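Long-range contacts in betainyl-CoA thiolase (Pseudomonas putida, PDB 2HLJ), which probably acts as a hot-dog-fold acyltransferase or thioesterase on acyl-CoA substrates, betainyl-CoA among them: residues Phe58-His63 / Met111-Asp116; Thr80-Phe85 / His135-Gln140. All coordinates share one frame; numbering follows the deposited sequence.

Interaction 1 of 2, residues Phe58-His63 / Met111-Asp116; sequences FTLEAH and MLLHVD
Leu60 and Met111 meet where two antiparallel strands of the hot-dog sheet, 57-66 and 104-114, fall out of step. Phe58 and Leu113 form a regular hydrogen-bonded pair, each N-H donating to the other's carbonyl (Phe58 N to Leu113 O, 2.8 Å), and Thr59 and Leu112 follow as a non-hydrogen-bonded pair. A classic beta bulge then sets both Leu60 and Glu61 opposite Met111: Leu60 N donates to Met111 O at 2.9 Å, while Met111 N donates to Glu61 O at 3.0 Å in a nearly straight bond (172°).

The leucine of the bulge can be followed outward. Its CB rests 3.5 Å from Met111 O. With CG anti to the carbonyl carbon (chi1 -70°), the branch point comes 3.9 Å from Leu113 CB, and both methyls reach that same CB. CD1 also approaches CG of Met111, a selenomethionine with two modelled conformers, so this last touch is less certain. An alanine in place of Leu60 would probably open a gap beside Leu113 CB, because the branch and both methyls that cover it would be gone.

On the face away from Leu113, Thr59 and Leu112 run side by side, pointing the same way, and Thr59 OG1 sits only 3.3 Å from Leu112 CD2. Strand 57-66 also pairs, through Glu61 to His63, with a strand of the second subunit, continuing the sheet across the dimer. Backbone hydrogen bonds and leucine carbon thus hold the two strands together, while the one side-chain hydroxyl in the contact, on Thr59, spends its hydrogen bonds outside it, on Asp25 of the second subunit and on a bound glycerol.

Interaction 2 of 2, residues Thr80-Phe85 / His135-Gln140; sequences TQILGF and HLVEQQ
The carboxamide of Gln140 docks on the backbone of Ile82 much as a neighbouring strand would. Ile82 N donates to Gln140 OE1 at 2.7 Å, lying in the plane of the amide and on a lone pair of the oxygen. In return Gln140 NE2 donates to Ile82 O at 2.9 Å, with a nearly straight N-H (166°). Two bonds of opposite sense fix which end of the amide is oxygen and hold it against rotation. The side chain is extended beyond CG (chi2 177°), which carries CD out toward the strand. A water adds a second grip on the oxygen, donating to Gln140 OE1 and to Thr80 O.

Beside this polar pairing, Ile82 CG2 packs on Val137 CG2 at 3.7 Å and Ile82 CD1 on Leu136 CD1 at 3.9 Å, each pair of side chains crossing at about a right angle. In hot-dog terms, the last helix, 127-138, is thereby joined to strand 75-85 of the sheet that curls around the long helix 25-43, and Leu136 also touches Leu39 and Ile43 of that helix.

Further out, Gln140 N bonds to Val137 O at 2.9 Å, setting the backbone from which the glutamine reaches. Gln81, its amide plane 81° from that of Gln140, directs NE2 to Gln144 O, while Thr80 OG1 bonds to Thr7 and His94.

Interactions 1 and 2 work on the same antiparallel sheet, with one strand, 89-98, between them; their centres are about 17 Å from each other and their nearest atoms about 6 Å apart, so they do not touch. That strand, flanked by 75-85 and 104-114, relates the two: Leu90 packs on Ile82 and shares a backbone hydrogen bond with Leu112, and His91 touches Met111 while facing a second classic bulge at Leu83 and Gly84. Interaction 1 is part of the dimer interface, where glycerol, about 3 Å from the Thr59 side chain, may mark a pocket; interaction 2 lies toward the other edge of the sheet, where the last helix packs.

Interaction 1 of 2, residues Phe58-His63 / Met111-Asp116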
ATOM      1  N   PHE A  58       9.725   4.176  -9.990  1.00 20.60           N
ATOM      2  CA  PHE A  58       9.193   4.830  -8.812  1.00 21.12           C
ATOM      3  C   PHE A  58       7.688   4.591  -8.836  1.00 21.88           C
ATOM      4  O   PHE A  58       7.023   4.901  -9.828  1.00 19.43           O
ATOM      5  CB  PHE A  58       9.514   6.327  -8.866  1.00 23.20           C
ATOM      6  CG  PHE A  58       8.970   7.139  -7.685  1.00 26.29           C
ATOM      7  CD1 PHE A  58       9.537   7.027  -6.413  1.00 35.07           C
ATOM      8  CD2 PHE A  58       7.896   8.009  -7.859  1.00 30.27           C
ATOM      9  CE1 PHE A  58       9.043   7.781  -5.334  1.00 28.75           C
ATOM     10  CE2 PHE A  58       7.388   8.775  -6.794  1.00 29.85           C
ATOM     11  CZ  PHE A  58       7.958   8.662  -5.530  1.00 28.52           C
ATOM     12  N   THR A  59       7.143   4.010  -7.780  1.00 21.23           N
ATOM     13  CA  THR A  59       5.706   3.819  -7.743  1.00 20.25           C
ATOM     14  C   THR A  59       5.060   5.182  -7.505  1.00 17.09           C
ATOM     15  O   THR A  59       5.388   5.842  -6.536  1.00 17.30           O
ATOM     16  CB  THR A  59       5.289   2.847  -6.660  1.00 21.43           C
ATOM     17  OG1 THR A  59       6.022   1.616  -6.791  1.00 24.14           O
ATOM     18  CG2 THR A  59       3.796   2.562  -6.808  1.00 20.06           C
ATOM     19  N   LEU A  60       4.194   5.599  -8.420  1.00 16.01           N
ATOM     20  CA  LEU A  60       3.518   6.890  -8.340  1.00 18.90           C
ATOM     21  C   LEU A  60       2.298   6.811  -7.413  1.00 19.17           C
ATOM     22  O   LEU A  60       2.031   7.734  -6.653  1.00 17.86           O
ATOM     23  CB  LEU A  60       3.069   7.354  -9.727  1.00 18.15           C
ATOM     24  CG  LEU A  60       4.184   7.758 -10.680  1.00 21.68           C
ATOM     25  CD1 LEU A  60       3.647   7.994 -12.070  1.00 23.93           C
ATOM     26  CD2 LEU A  60       4.884   8.979 -10.131  1.00 21.83           C
ATOM     27  N   GLU A  61       1.599   5.687  -7.478  1.00 19.08           N
ATOM     28  CA  GLU A  61       0.249   5.575  -6.949  1.00 21.66           C
ATOM     29  C   GLU A  61      -0.151   4.113  -6.948  1.00 18.79           C
ATOM     30  O   GLU A  61       0.181   3.377  -7.870  1.00 20.18           O
ATOM     31  CB  GLU A  61      -0.691   6.358  -7.868  1.00 22.94           C
ATOM     32  CG  GLU A  61      -2.037   6.700  -7.305  1.00 22.82           C
ATOM     33  CD  GLU A  61      -2.847   7.596  -8.235  1.00 27.28           C
ATOM     34  OE1 GLU A  61      -2.348   8.041  -9.307  1.00 25.27           O
ATOM     35  OE2 GLU A  61      -3.991   7.883  -7.871  1.00 23.08           O
ATOM     36  N   ALA A  62      -0.893   3.695  -5.930  1.00 18.04           N
ATOM     37  CA  ALA A  62      -1.397   2.347  -5.847  1.00 15.47           C
ATOM     38  C   ALA A  62      -2.688   2.320  -5.057  1.00 17.98           C
ATOM     39  O   ALA A  62      -2.880   3.108  -4.110  1.00 14.45           O
ATOM     40  CB  ALA A  62      -0.359   1.419  -5.180  1.00 14.95           C
ATOM     41  N   HIS A  63      -3.590   1.431  -5.475  1.00 17.90           N
ATOM     42  CA  HIS A  63      -4.771   1.092  -4.689  1.00 18.08           C
ATOM     43  C   HIS A  63      -4.577  -0.347  -4.254  1.00 17.91           C
ATOM     44  O   HIS A  63      -3.958  -1.115  -4.970  1.00 17.19           O
ATOM     45  CB  HIS A  63      -6.064   1.209  -5.510  1.00 17.39           C
ATOM     46  CG  HIS A  63      -7.285   1.435  -4.667  1.00 18.15           C
ATOM     47  ND1 HIS A  63      -8.165   0.426  -4.375  1.00 25.10           N
ATOM     48  CD2 HIS A  63      -7.738   2.526  -4.006  1.00 16.83           C
ATOM     49  CE1 HIS A  63      -9.106   0.884  -3.576  1.00 16.31           C
ATOM     50  NE2 HIS A  63      -8.870   2.156  -3.333  1.00 21.00           N
HETATM   51  N   MSE A 111       0.432   2.362 -10.648  1.00 17.46           N
HETATM   52  CA  MSE A 111       1.076   3.101 -11.722  0.50 19.72           C
HETATM   53  C   MSE A 111       2.526   3.379 -11.328  1.00 19.90           C
HETATM   54  O   MSE A 111       2.793   3.902 -10.255  1.00 18.15           O
HETATM   55  CB  MSE A 111       0.330   4.418 -11.979  0.50 18.86           C
HETATM   56  CG  MSE A 111       0.925   5.236 -13.113  0.50 23.88           C
HETATM   57 SE   MSE A 111       0.537   4.436 -14.816  0.38 32.39          SE
HETATM   58  CE  MSE A 111      -1.378   4.747 -14.873  0.50 39.28           C
ATOM     59  N   LEU A 112       3.451   3.037 -12.212  1.00 19.05           N
ATOM     60  CA  LEU A 112       4.886   3.131 -11.934  1.00 21.50           C
ATOM     61  C   LEU A 112       5.543   3.983 -13.019  1.00 18.94           C
ATOM     62  O   LEU A 112       5.104   3.950 -14.160  1.00 20.32           O
ATOM     63  CB  LEU A 112       5.486   1.728 -11.938  1.00 23.83           C
ATOM     64  CG  LEU A 112       4.799   0.639 -11.099  1.00 22.37           C
ATOM     65  CD1 LEU A 112       4.701  -0.616 -11.854  1.00 28.20           C
ATOM     66  CD2 LEU A 112       5.612   0.409  -9.812  1.00 25.36           C
ATOM     67  N   LEU A 113       6.534   4.777 -12.620  1.00 18.48           N
ATOM     68  CA  LEU A 113       7.276   5.696 -13.479  1.00 18.49           C
ATOM     69  C   LEU A 113       8.691   5.186 -13.662  1.00 20.06           C
ATOM     70  O   LEU A 113       9.372   4.861 -12.665  1.00 19.31           O
ATOM     71  CB  LEU A 113       7.347   7.091 -12.827  1.00 19.74           C
ATOM     72  CG  LEU A 113       8.158   8.170 -13.564  1.00 18.34           C
ATOM     73  CD1 LEU A 113       7.544   8.466 -14.905  1.00 21.24           C
ATOM     74  CD2 LEU A 113       8.261   9.443 -12.754  1.00 22.72           C
ATOM     75  N   HIS A 114       9.138   5.122 -14.920  1.00 19.15           N
ATOM     76  CA  HIS A 114      10.520   4.771 -15.210  1.00 19.26           C
ATOM     77  C   HIS A 114      11.343   6.032 -15.060  1.00 18.94           C
ATOM     78  O   HIS A 114      11.065   7.048 -15.684  1.00 18.72           O
ATOM     79  CB  HIS A 114      10.664   4.165 -16.614  1.00 18.55           C
ATOM     80  CG  HIS A 114      12.048   3.668 -16.944  1.00 18.69           C
ATOM     81  ND1 HIS A 114      12.649   3.924 -18.155  1.00 19.15           N
ATOM     82  CD2 HIS A 114      12.925   2.899 -16.247  1.00 13.33           C
ATOM     83  CE1 HIS A 114      13.851   3.359 -18.179  1.00 24.44           C
ATOM     84  NE2 HIS A 114      14.042   2.729 -17.036  1.00 15.82           N
ATOM     85  N   VAL A 115      12.366   5.958 -14.233  1.00 21.20           N
ATOM     86  CA  VAL A 115      13.140   7.144 -13.865  1.00 25.66           C
ATOM     87  C   VAL A 115      14.580   7.009 -14.328  1.00 26.75           C
ATOM     88  O   VAL A 115      15.148   5.942 -14.288  1.00 30.60           O
ATOM     89  CB  VAL A 115      13.095   7.445 -12.334  1.00 26.25           C
ATOM     90  CG1 VAL A 115      11.680   7.590 -11.868  1.00 28.72           C
ATOM     91  CG2 VAL A 115      13.788   6.377 -11.531  1.00 33.20           C
ATOM     92  N   ASP A 116      15.152   8.113 -14.768  1.00 30.55           N
ATOM     93  CA  ASP A 116      16.561   8.190 -15.134  1.00 32.29           C
ATOM     94  C   ASP A 116      17.422   8.268 -13.881  1.00 31.67           C
ATOM     95  O   ASP A 116      17.295   9.208 -13.112  1.00 28.70           O
ATOM     96  CB  ASP A 116      16.792   9.448 -15.979  1.00 33.72           C
ATOM     97  CG  ASP A 116      18.207   9.537 -16.539  1.00 34.47           C
ATOM     98  OD1 ASP A 116      18.676   8.548 -17.139  1.00 53.12           O
ATOM     99  OD2 ASP A 116      18.843  10.606 -16.393  1.00 43.60           O
TER

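Interaction 2 of 2, residues Thr80-Phe85 / His135-Gln140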
ATOM      1  N   THR A  80       0.260 -11.311 -12.130  1.00 17.79           N
ATOM      2  CA  THR A  80       0.524  -9.941 -12.558  1.00 18.90           C
ATOM      3  C   THR A  80       0.023  -9.771 -13.989  1.00 20.74           C
ATOM      4  O   THR A  80       0.290 -10.613 -14.844  1.00 22.55           O
ATOM      5  CB  THR A  80       1.992  -9.592 -12.475  1.00 18.89           C
ATOM      6  OG1 THR A  80       2.510  -9.824 -11.139  1.00 23.06           O
ATOM      7  CG2 THR A  80       2.210  -8.149 -12.887  1.00 23.66           C
ATOM      8  N   GLN A  81      -0.746  -8.718 -14.214  1.00 20.34           N
ATOM      9  CA  GLN A  81      -1.147  -8.294 -15.571  1.00 21.55           C
ATOM     10  C   GLN A  81      -0.691  -6.865 -15.855  1.00 22.50           C
ATOM     11  O   GLN A  81      -0.696  -5.980 -14.966  1.00 21.00           O
ATOM     12  CB  GLN A  81      -2.640  -8.339 -15.735  1.00 20.90           C
ATOM     13  CG  GLN A  81      -3.256  -9.666 -15.454  1.00 27.67           C
ATOM     14  CD  GLN A  81      -4.719  -9.730 -15.909  1.00 27.31           C
ATOM     15  OE1 GLN A  81      -5.037  -9.366 -17.029  1.00 34.06           O
ATOM     16  NE2 GLN A  81      -5.594 -10.222 -15.034  1.00 33.57           N
ATOM     17  N   ILE A  82      -0.307  -6.645 -17.105  1.00 22.00           N
ATOM     18  CA  ILE A  82       0.053  -5.337 -17.591  1.00 22.45           C
ATOM     19  C   ILE A  82      -1.225  -4.769 -18.198  1.00 20.66           C
ATOM     20  O   ILE A  82      -1.766  -5.324 -19.141  1.00 19.33           O
ATOM     21  CB  ILE A  82       1.234  -5.423 -18.608  1.00 21.48           C
ATOM     22  CG1 ILE A  82       2.495  -5.896 -17.867  1.00 27.52           C
ATOM     23  CG2 ILE A  82       1.489  -4.070 -19.283  1.00 24.61           C
ATOM     24  CD1 ILE A  82       3.601  -6.333 -18.774  1.00 31.90           C
ATOM     25  N   LEU A  83      -1.711  -3.676 -17.623  1.00 19.99           N
ATOM     26  CA  LEU A  83      -2.949  -3.064 -18.057  1.00 19.87           C
ATOM     27  C   LEU A  83      -2.713  -2.059 -19.161  1.00 21.87           C
ATOM     28  O   LEU A  83      -3.621  -1.759 -19.918  1.00 22.61           O
ATOM     29  CB  LEU A  83      -3.625  -2.365 -16.891  1.00 21.10           C
ATOM     30  CG  LEU A  83      -3.831  -3.243 -15.672  1.00 25.99           C
ATOM     31  CD1 LEU A  83      -4.350  -2.405 -14.518  1.00 25.29           C
ATOM     32  CD2 LEU A  83      -4.740  -4.405 -16.044  1.00 27.90           C
ATOM     33  N   GLY A  84      -1.489  -1.554 -19.272  1.00 19.92           N
ATOM     34  CA  GLY A  84      -1.215  -0.444 -20.203  1.00 19.44           C
ATOM     35  C   GLY A  84       0.165   0.116 -19.932  1.00 18.28           C
ATOM     36  O   GLY A  84       0.735  -0.144 -18.884  1.00 19.26           O
ATOM     37  N   PHE A  85       0.734   0.832 -20.898  1.00 19.27           N
ATOM     38  CA  PHE A  85       1.976   1.547 -20.672  1.00 18.57           C
ATOM     39  C   PHE A  85       2.128   2.631 -21.708  1.00 22.20           C
ATOM     40  O   PHE A  85       1.490   2.566 -22.765  1.00 20.03           O
ATOM     41  CB  PHE A  85       3.186   0.599 -20.656  1.00 18.02           C
ATOM     42  CG  PHE A  85       3.475  -0.064 -21.969  1.00 20.45           C
ATOM     43  CD1 PHE A  85       4.285   0.547 -22.908  1.00 18.68           C
ATOM     44  CD2 PHE A  85       2.957  -1.316 -22.254  1.00 16.76           C
ATOM     45  CE1 PHE A  85       4.574  -0.095 -24.105  1.00 19.83           C
ATOM     46  CE2 PHE A  85       3.215  -1.947 -23.457  1.00 18.85           C
ATOM     47  CZ  PHE A  85       4.037  -1.353 -24.374  1.00 23.63           C
ATOM     48  N   HIS A 135       4.809  -8.489 -25.840  1.00 19.04           N
ATOM     49  CA  HIS A 135       4.796  -9.973 -25.803  1.00 19.64           C
ATOM     50  C   HIS A 135       3.986 -10.492 -24.599  1.00 19.25           C
ATOM     51  O   HIS A 135       3.090 -11.344 -24.727  1.00 15.43           O
ATOM     52  CB  HIS A 135       6.232 -10.480 -25.754  1.00 20.28           C
ATOM     53  CG  HIS A 135       6.355 -11.973 -25.741  1.00 26.44           C
ATOM     54  ND1 HIS A 135       6.046 -12.748 -26.836  1.00 27.64           N
ATOM     55  CD2 HIS A 135       6.757 -12.831 -24.774  1.00 23.49           C
ATOM     56  CE1 HIS A 135       6.237 -14.022 -26.541  1.00 25.24           C
ATOM     57  NE2 HIS A 135       6.677 -14.101 -25.301  1.00 28.40           N
ATOM     58  N   LEU A 136       4.288  -9.954 -23.424  1.00 21.09           N
ATOM     59  CA  LEU A 136       3.559 -10.320 -22.191  1.00 20.09           C
ATOM     60  C   LEU A 136       2.081 -10.001 -22.257  1.00 17.74           C
ATOM     61  O   LEU A 136       1.230 -10.792 -21.858  1.00 19.49           O
ATOM     62  CB  LEU A 136       4.166  -9.612 -20.981  1.00 20.87           C
ATOM     63  CG  LEU A 136       5.449 -10.224 -20.429  1.00 25.29           C
ATOM     64  CD1 LEU A 136       5.916  -9.382 -19.271  1.00 32.25           C
ATOM     65  CD2 LEU A 136       5.197 -11.656 -19.984  1.00 33.87           C
ATOM     66  N   VAL A 137       1.777  -8.814 -22.734  1.00 19.58           N
ATOM     67  CA  VAL A 137       0.388  -8.394 -22.947  1.00 20.30           C
ATOM     68  C   VAL A 137      -0.377  -9.352 -23.870  1.00 20.51           C
ATOM     69  O   VAL A 137      -1.508  -9.748 -23.557  1.00 15.84           O
ATOM     70  CB  VAL A 137       0.353  -6.942 -23.461  1.00 19.85           C
ATOM     71  CG1 VAL A 137      -1.043  -6.526 -23.963  1.00 25.09           C
ATOM     72  CG2 VAL A 137       0.844  -5.989 -22.330  1.00 20.45           C
ATOM     73  N   GLU A 138       0.246  -9.730 -24.993  1.00 22.58           N
ATOM     74  CA  GLU A 138      -0.365 -10.666 -25.955  1.00 24.41           C
ATOM     75  C   GLU A 138      -0.730 -11.996 -25.300  1.00 23.45           C
ATOM     76  O   GLU A 138      -1.734 -12.630 -25.654  1.00 23.16           O
ATOM     77  CB  GLU A 138       0.586 -10.934 -27.131  1.00 25.28           C
ATOM     78  CG  GLU A 138       0.753  -9.748 -28.113  1.00 33.53           C
ATOM     79  CD  GLU A 138       1.950  -9.893 -29.094  1.00 32.50           C
ATOM     80  OE1 GLU A 138       2.220 -11.030 -29.577  1.00 48.95           O
ATOM     81  OE2 GLU A 138       2.607  -8.861 -29.392  1.00 38.38           O
ATOM     82  N   GLN A 139       0.094 -12.422 -24.350  1.00 21.10           N
ATOM     83  CA  GLN A 139      -0.153 -13.640 -23.588  1.00 21.80           C
ATOM     84  C   GLN A 139      -1.272 -13.523 -22.530  1.00 20.95           C
ATOM     85  O   GLN A 139      -1.548 -14.519 -21.849  1.00 21.46           O
ATOM     86  CB  GLN A 139       1.144 -14.095 -22.905  1.00 20.58           C
ATOM     87  CG  GLN A 139       2.242 -14.516 -23.853  1.00 23.24           C
ATOM     88  CD  GLN A 139       3.513 -14.902 -23.109  1.00 22.63           C
ATOM     89  OE1 GLN A 139       3.854 -14.305 -22.101  1.00 28.25           O
ATOM     90  NE2 GLN A 139       4.220 -15.894 -23.625  1.00 30.29           N
ATOM     91  N   GLN A 140      -1.889 -12.340 -22.378  1.00 20.74           N
ATOM     92  CA  GLN A 140      -3.046 -12.108 -21.460  1.00 21.90           C
ATOM     93  C   GLN A 140      -4.458 -12.365 -22.017  1.00 25.86           C
ATOM     94  O   GLN A 140      -5.448 -12.082 -21.334  1.00 25.96           O
ATOM     95  CB  GLN A 140      -3.025 -10.677 -20.899  1.00 19.61           C
ATOM     96  CG  GLN A 140      -1.782 -10.412 -20.089  1.00 20.65           C
ATOM     97  CD  GLN A 140      -1.631  -8.996 -19.549  1.00 23.49           C
ATOM     98  OE1 GLN A 140      -0.708  -8.757 -18.798  1.00 19.36           O
ATOM     99  NE2 GLN A 140      -2.498  -8.059 -19.945  1.00 15.55           N
TER
HETATM  100  O   HOH W   1       0.137 -11.114 -17.712  1.00 23.17           O